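Local coordinates for protein caprin-1 (PDB 4WBE) that binds mRNAs to regulate their transport, translation and stability, and drives cytoplasmic stress granule formation together with G3BP1 and G3BP2, at residues L19-V24 with I81-L86; D56-L61 with T97-L102. One frame throughout, in Å; residues are numbered along the deposited sequence.

Interaction 1: L19-V24 with I81-L86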
loop_
_atom_site.group_PDB
_atom_site.type_symbol
_atom_site.label_atom_id
_atom_site.label_comp_id
_atom_site.label_asym_id
_atom_site.label_seq_id
_atom_site.Cartn_x
_atom_site.Cartn_y
_atom_site.Cartn_z
ATOM N N LEU A 19 3.735 -2.465 2.709
ATOM C CA LEU A 19 4.038 -2.998 1.378
ATOM C C LEU A 19 4.285 -4.511 1.410
ATOM O O LEU A 19 3.790 -5.250 0.560
ATOM C CB LEU A 19 5.271 -2.289 0.804
ATOM C CG LEU A 19 5.147 -1.095 -0.158
ATOM C CD1 LEU A 19 3.719 -0.601 -0.390
ATOM C CD2 LEU A 19 6.085 0.045 0.242
ATOM N N GLU A 20 5.068 -4.954 2.386
ATOM C CA GLU A 20 5.308 -6.381 2.620
ATOM C C GLU A 20 4.002 -7.132 2.844
ATOM O O GLU A 20 3.763 -8.189 2.253
ATOM C CB GLU A 20 6.223 -6.555 3.835
ATOM C CG GLU A 20 7.646 -6.066 3.627
ATOM C CD GLU A 20 8.360 -5.780 4.939
ATOM O OE1 GLU A 20 7.762 -5.986 6.017
ATOM O OE2 GLU A 20 9.536 -5.380 4.897
ATOM N N LEU A 21 3.165 -6.579 3.715
ATOM C CA LEU A 21 1.874 -7.180 4.018
ATOM C C LEU A 21 0.989 -7.304 2.777
ATOM O O LEU A 21 0.352 -8.335 2.561
ATOM C CB LEU A 21 1.156 -6.353 5.082
ATOM C CG LEU A 21 -0.271 -6.825 5.364
ATOM C CD1 LEU A 21 -0.256 -8.231 5.945
ATOM C CD2 LEU A 21 -0.953 -5.856 6.317
ATOM N N GLN A 22 0.950 -6.250 1.968
ATOM C CA GLN A 22 0.154 -6.260 0.747
ATOM C C GLN A 22 0.648 -7.337 -0.205
ATOM O O GLN A 22 -0.146 -8.039 -0.835
ATOM C CB GLN A 22 0.207 -4.887 0.071
ATOM C CG GLN A 22 -0.559 -3.814 0.837
ATOM C CD GLN A 22 -0.402 -2.443 0.231
ATOM O OE1 GLN A 22 0.666 -2.093 -0.269
ATOM N NE2 GLN A 22 -1.482 -1.669 0.232
ATOM N N TYR A 23 1.964 -7.450 -0.320
ATOM C CA TYR A 23 2.552 -8.500 -1.134
ATOM C C TYR A 23 2.103 -9.879 -0.655
ATOM O O TYR A 23 1.639 -10.707 -1.449
ATOM C CB TYR A 23 4.082 -8.398 -1.136
ATOM C CG TYR A 23 4.732 -9.520 -1.907
ATOM C CD1 TYR A 23 4.853 -9.456 -3.287
ATOM C CD2 TYR A 23 5.222 -10.644 -1.257
ATOM C CE1 TYR A 23 5.439 -10.489 -4.003
ATOM C CE2 TYR A 23 5.810 -11.674 -1.958
ATOM C CZ TYR A 23 5.916 -11.591 -3.328
ATOM O OH TYR A 23 6.503 -12.623 -4.024
ATOM N N VAL A 24 2.261 -10.128 0.643
ATOM C CA VAL A 24 1.865 -11.406 1.233
ATOM C C VAL A 24 0.371 -11.686 1.054
ATOM O O VAL A 24 -0.007 -12.779 0.635
ATOM C CB VAL A 24 2.260 -11.490 2.727
ATOM C CG1 VAL A 24 1.640 -12.713 3.382
ATOM C CG2 VAL A 24 3.781 -11.503 2.867
ATOM N N ILE A 81 -7.294 2.784 8.635
ATOM C CA ILE A 81 -7.398 2.543 10.069
ATOM C C ILE A 81 -7.156 1.068 10.429
ATOM O O ILE A 81 -6.469 0.771 11.404
ATOM C CB ILE A 81 -8.757 3.046 10.612
ATOM C CG1 ILE A 81 -8.880 4.558 10.389
ATOM C CG2 ILE A 81 -8.917 2.714 12.088
ATOM C CD1 ILE A 81 -10.276 5.109 10.631
ATOM N N HIS A 82 -7.722 0.156 9.642
ATOM C CA HIS A 82 -7.472 -1.275 9.807
ATOM C C HIS A 82 -5.977 -1.593 9.723
ATOM O O HIS A 82 -5.446 -2.341 10.541
ATOM C CB HIS A 82 -8.204 -2.068 8.729
ATOM C CG HIS A 82 -9.689 -2.105 8.906
ATOM N ND1 HIS A 82 -10.288 -2.442 10.102
ATOM C CD2 HIS A 82 -10.697 -1.847 8.040
ATOM C CE1 HIS A 82 -11.600 -2.388 9.962
ATOM N NE2 HIS A 82 -11.875 -2.033 8.722
ATOM N N LEU A 83 -5.309 -1.026 8.722
ATOM C CA LEU A 83 -3.879 -1.231 8.548
ATOM C C LEU A 83 -3.092 -0.693 9.735
ATOM O O LEU A 83 -2.189 -1.356 10.246
ATOM C CB LEU A 83 -3.402 -0.543 7.269
ATOM C CG LEU A 83 -3.710 -1.286 5.971
ATOM C CD1 LEU A 83 -3.311 -0.444 4.774
ATOM C CD2 LEU A 83 -2.996 -2.627 5.952
ATOM N N TRP A 84 -3.431 0.519 10.158
ATOM C CA TRP A 84 -2.737 1.150 11.278
ATOM C C TRP A 84 -2.918 0.350 12.565
ATOM O O TRP A 84 -1.960 0.132 13.317
ATOM C CB TRP A 84 -3.211 2.593 11.481
ATOM C CG TRP A 84 -2.355 3.338 12.455
ATOM C CD1 TRP A 84 -1.185 3.998 12.183
ATOM C CD2 TRP A 84 -2.583 3.488 13.857
ATOM N NE1 TRP A 84 -0.678 4.551 13.333
ATOM C CE2 TRP A 84 -1.516 4.251 14.376
ATOM C CE3 TRP A 84 -3.588 3.059 14.726
ATOM C CZ2 TRP A 84 -1.428 4.591 15.724
ATOM C CZ3 TRP A 84 -3.499 3.395 16.061
ATOM C CH2 TRP A 84 -2.427 4.153 16.549
ATOM N N ASP A 85 -4.156 -0.065 12.823
ATOM C CA ASP A 85 -4.460 -0.873 13.996
ATOM C C ASP A 85 -3.695 -2.200 14.000
ATOM O O ASP A 85 -3.251 -2.662 15.053
ATOM C CB ASP A 85 -5.962 -1.148 14.085
ATOM C CG ASP A 85 -6.759 0.070 14.526
ATOM O OD1 ASP A 85 -6.144 1.014 15.042
ATOM O OD2 ASP A 85 -8.001 0.073 14.360
ATOM N N LEU A 86 -3.557 -2.827 12.834
ATOM C CA LEU A 86 -2.786 -4.069 12.751
ATOM C C LEU A 86 -1.318 -3.845 13.108
ATOM O O LEU A 86 -0.738 -4.601 13.891
ATOM C CB LEU A 86 -2.905 -4.738 11.380
ATOM C CG LEU A 86 -2.090 -6.041 11.359
ATOM C CD1 LEU A 86 -2.917 -7.220 10.941
ATOM C CD2 LEU A 86 -0.868 -5.903 10.464
#
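Leu-21 faces Leu-83 and Leu-86 across two helices of the all-helical caprin-1 dimerization domain, making a small, wholly apolar helix-to-helix contact close to the centre of the chain. The segments belong to the long helix 2-27 and to helix 77-88, and their backbones come no nearer than 9.4 Å, between Leu-21 CA and Leu-83 CA. That spacing leaves room for a leucine from each side, and only side-chain ends bridge it.

The apolar contact converges on a single methyl group. The bond from CA to CB of Leu-21 points toward helix 77-88, and a chi1 of 174°, with CG opposite the backbone N, extends the side chain until CD2 lies 3.8 Å from Leu-83 CD2. The same carbon lies 4.1 Å from Leu-86 CD2, so the tip of one leucine meets residues three positions apart on the facing helix. In both pairs the side chains run at a slant to one another. Leu-83 also packs on Val-62, which ties the pair of helices to helix 49-62.

No hydrogen bond crosses between the segments. One turn of helix 2-27 places Leu-19 and Gln-22 against the second subunit, where Gln-22 OE1 accepts a hydrogen bond from NE2 of Gln-22 of that chain; Leu-21 thus faces its own subunit's core on a helix that also contributes to the dimer interface. Within each segment the helical backbone bonds are regular, and that from Leu-86 N to His-82 O, 3.0 Å long, spans the turn carrying both Leu-83 and Leu-86.

Interaction 2: D56-L61 with T97-L102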
loop_
_atom_site.group_PDB
_atom_site.type_symbol
_atom_site.label_atom_id
_atom_site.label_comp_id
_atom_site.label_asym_id
_atom_site.label_seq_id
_atom_site.Cartn_x
_atom_site.Cartn_y
_atom_site.Cartn_z
ATOM N N ASP A 56 -7.898 -13.858 5.140
ATOM C CA ASP A 56 -8.791 -13.609 4.014
ATOM C C ASP A 56 -9.802 -12.514 4.340
ATOM O O ASP A 56 -10.034 -11.611 3.535
ATOM C CB ASP A 56 -9.528 -14.883 3.597
ATOM C CG ASP A 56 -8.611 -15.922 2.969
ATOM O OD1 ASP A 56 -7.584 -15.536 2.371
ATOM O OD2 ASP A 56 -8.953 -17.125 3.032
ATOM N N GLU A 57 -10.400 -12.600 5.526
ATOM C CA GLU A 57 -11.339 -11.579 5.980
ATOM C C GLU A 57 -10.671 -10.217 6.118
ATOM O O GLU A 57 -11.244 -9.204 5.728
ATOM C CB GLU A 57 -12.022 -11.995 7.285
ATOM C CG GLU A 57 -12.972 -13.163 7.109
ATOM C CD GLU A 57 -14.064 -12.832 6.104
ATOM O OE1 GLU A 57 -14.704 -11.770 6.258
ATOM O OE2 GLU A 57 -14.279 -13.619 5.158
ATOM N N PHE A 58 -9.466 -10.198 6.682
ATOM C CA PHE A 58 -8.728 -8.951 6.832
ATOM C C PHE A 58 -8.387 -8.362 5.468
ATOM O O PHE A 58 -8.432 -7.138 5.282
ATOM C CB PHE A 58 -7.448 -9.156 7.643
ATOM C CG PHE A 58 -6.759 -7.869 8.017
ATOM C CD1 PHE A 58 -7.257 -7.071 9.037
ATOM C CD2 PHE A 58 -5.621 -7.453 7.338
ATOM C CE1 PHE A 58 -6.629 -5.881 9.386
ATOM C CE2 PHE A 58 -4.984 -6.263 7.680
ATOM C CZ PHE A 58 -5.488 -5.477 8.702
ATOM N N TYR A 59 -8.048 -9.243 4.526
ATOM C CA TYR A 59 -7.728 -8.837 3.164
ATOM C C TYR A 59 -8.845 -7.998 2.553
ATOM O O TYR A 59 -8.586 -6.978 1.918
ATOM C CB TYR A 59 -7.530 -10.080 2.291
ATOM C CG TYR A 59 -7.262 -9.768 0.833
ATOM C CD1 TYR A 59 -6.188 -8.977 0.449
ATOM C CD2 TYR A 59 -8.139 -10.212 -0.155
ATOM C CE1 TYR A 59 -5.957 -8.683 -0.892
ATOM C CE2 TYR A 59 -7.928 -9.918 -1.493
ATOM C CZ TYR A 59 -6.836 -9.151 -1.855
ATOM O OH TYR A 59 -6.628 -8.859 -3.184
ATOM N N LYS A 60 -10.086 -8.431 2.760
ATOM C CA LYS A 60 -11.256 -7.716 2.260
ATOM C C LYS A 60 -11.357 -6.306 2.852
ATOM O O LYS A 60 -11.788 -5.371 2.182
ATOM C CB LYS A 60 -12.534 -8.521 2.547
ATOM C CG LYS A 60 -12.509 -9.924 1.963
ATOM C CD LYS A 60 -13.913 -10.528 1.845
ATOM C CE LYS A 60 -14.545 -10.748 3.205
ATOM N NZ LYS A 60 -15.706 -11.677 3.149
ATOM N N LEU A 61 -10.961 -6.167 4.114
ATOM C CA LEU A 61 -11.050 -4.889 4.816
ATOM C C LEU A 61 -10.016 -3.869 4.361
ATOM O O LEU A 61 -10.289 -2.670 4.336
ATOM C CB LEU A 61 -10.906 -5.111 6.318
ATOM C CG LEU A 61 -11.979 -6.015 6.930
ATOM C CD1 LEU A 61 -11.759 -6.130 8.423
ATOM C CD2 LEU A 61 -13.376 -5.467 6.619
ATOM N N THR A 97 -11.846 -11.441 15.959
ATOM C CA THR A 97 -10.679 -11.569 16.825
ATOM C C THR A 97 -10.143 -10.174 17.153
ATOM O O THR A 97 -10.915 -9.218 17.246
ATOM C CB THR A 97 -9.585 -12.468 16.189
ATOM O OG1 THR A 97 -8.416 -12.491 17.018
ATOM C CG2 THR A 97 -9.222 -11.982 14.793
ATOM N N THR A 98 -8.832 -10.050 17.319
ATOM C CA THR A 98 -8.222 -8.749 17.573
ATOM C C THR A 98 -7.109 -8.464 16.575
ATOM O O THR A 98 -6.579 -9.382 15.946
ATOM C CB THR A 98 -7.613 -8.672 18.985
ATOM O OG1 THR A 98 -6.534 -9.607 19.093
ATOM C CG2 THR A 98 -8.659 -8.972 20.048
ATOM N N TYR A 99 -6.747 -7.192 16.452
ATOM C CA TYR A 99 -5.606 -6.801 15.639
ATOM C C TYR A 99 -4.328 -7.378 16.231
ATOM O O TYR A 99 -3.374 -7.672 15.505
ATOM C CB TYR A 99 -5.500 -5.282 15.559
ATOM C CG TYR A 99 -6.614 -4.629 14.785
ATOM C CD1 TYR A 99 -6.591 -4.586 13.398
ATOM C CD2 TYR A 99 -7.683 -4.044 15.442
ATOM C CE1 TYR A 99 -7.613 -3.984 12.680
ATOM C CE2 TYR A 99 -8.708 -3.441 14.738
ATOM C CZ TYR A 99 -8.666 -3.411 13.360
ATOM O OH TYR A 99 -9.689 -2.808 12.670
ATOM N N LYS A 100 -4.306 -7.524 17.553
ATOM C CA LYS A 100 -3.155 -8.115 18.229
ATOM C C LYS A 100 -2.904 -9.546 17.762
ATOM O O LYS A 100 -1.762 -9.933 17.506
ATOM C CB LYS A 100 -3.338 -8.084 19.746
ATOM C CG LYS A 100 -2.132 -8.607 20.502
ATOM C CD LYS A 100 -2.364 -8.577 22.004
ATOM C CE LYS A 100 -1.179 -9.163 22.759
ATOM N NZ LYS A 100 -1.249 -8.857 24.215
ATOM N N VAL A 101 -3.970 -10.327 17.649
ATOM C CA VAL A 101 -3.859 -11.702 17.157
ATOM C C VAL A 101 -3.485 -11.747 15.672
ATOM O O VAL A 101 -2.697 -12.596 15.250
ATOM C CB VAL A 101 -5.159 -12.498 17.401
ATOM C CG1 VAL A 101 -5.130 -13.836 16.669
ATOM C CG2 VAL A 101 -5.397 -12.697 18.897
ATOM N N LEU A 102 -4.078 -10.855 14.882
ATOM C CA LEU A 102 -3.768 -10.774 13.460
ATOM C C LEU A 102 -2.308 -10.394 13.219
ATOM O O LEU A 102 -1.651 -10.948 12.335
ATOM C CB LEU A 102 -4.692 -9.776 12.762
ATOM C CG LEU A 102 -6.157 -10.193 12.609
ATOM C CD1 LEU A 102 -6.934 -9.109 11.883
ATOM C CD2 LEU A 102 -6.255 -11.510 11.857
#
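Phe-58 and Leu-102 mark the closest approach of the two backbones, 8.5 Å between Phe-58 CA and Leu-102 CA, where helix 49-62 passes the junction of strand 97-98 and helix 99-111. The strand belongs to a two-stranded antiparallel hairpin and runs directly into the helix; no hydrogen bond crosses between the segments. Thr-98 occupies the N-cap position of helix 99-111: its OG1 accepts from Val-101 N at 3.0 Å, with an N-H...O angle of 158°. This cap fixes the start of the helical turn that presents both Tyr-99 and Leu-102.

Phe-58 supplies the shared surface. Its first torsion (chi1 -171°) sets CG opposite the backbone N and carries the ring into the space between the segments. Leu-102 brings CD1 obliquely to the CG-CD1-CE1 side of that ring, coming within 3.5 Å of Phe-58 CD1. Tyr-99 comes from another direction, rim to rim. An alanine in place of Phe-58 would remove the whole ring and would probably leave Leu-102 CD1 and the Tyr-99 rim without their common partner, opening a gap between helices 49-62 and 99-111.

Leu-86 of helix 77-88 packs on both Phe-58 and Leu-102, extending this buried apolar cluster to a third helix. The phenol OH of Tyr-99 is hydrogen-bonded to ND1 of His-82, also on helix 77-88, so the tyrosine ring is held at its polar end while its rim meets the phenylalanine. There the two side chains cross at roughly a right angle, and Phe-58 CE1 and Tyr-99 CE1 are 3.9 Å apart, each near the plane of the other ring.

Both contacts are buried, apolar and without a hydrogen bond between their own segments, yet they hold different pairs of elements: interaction 1 joins helices 2-27 and 77-88, interaction 2 joins helix 49-62 to the hairpin strand and start of helix 99-111. Leucines alone carry the first, whereas aromatic rings enter the second. Interaction 1 sits nearer the chain's centre, on a helix that also meets the second subunit; the segments of interaction 2 touch no other chain of the assembly. Helix 77-88 connects them, through the hydrogen bond of His-82 with Tyr-99 and through Leu-86, whose backbone N lies 3.6 Å from Tyr-99 CD1.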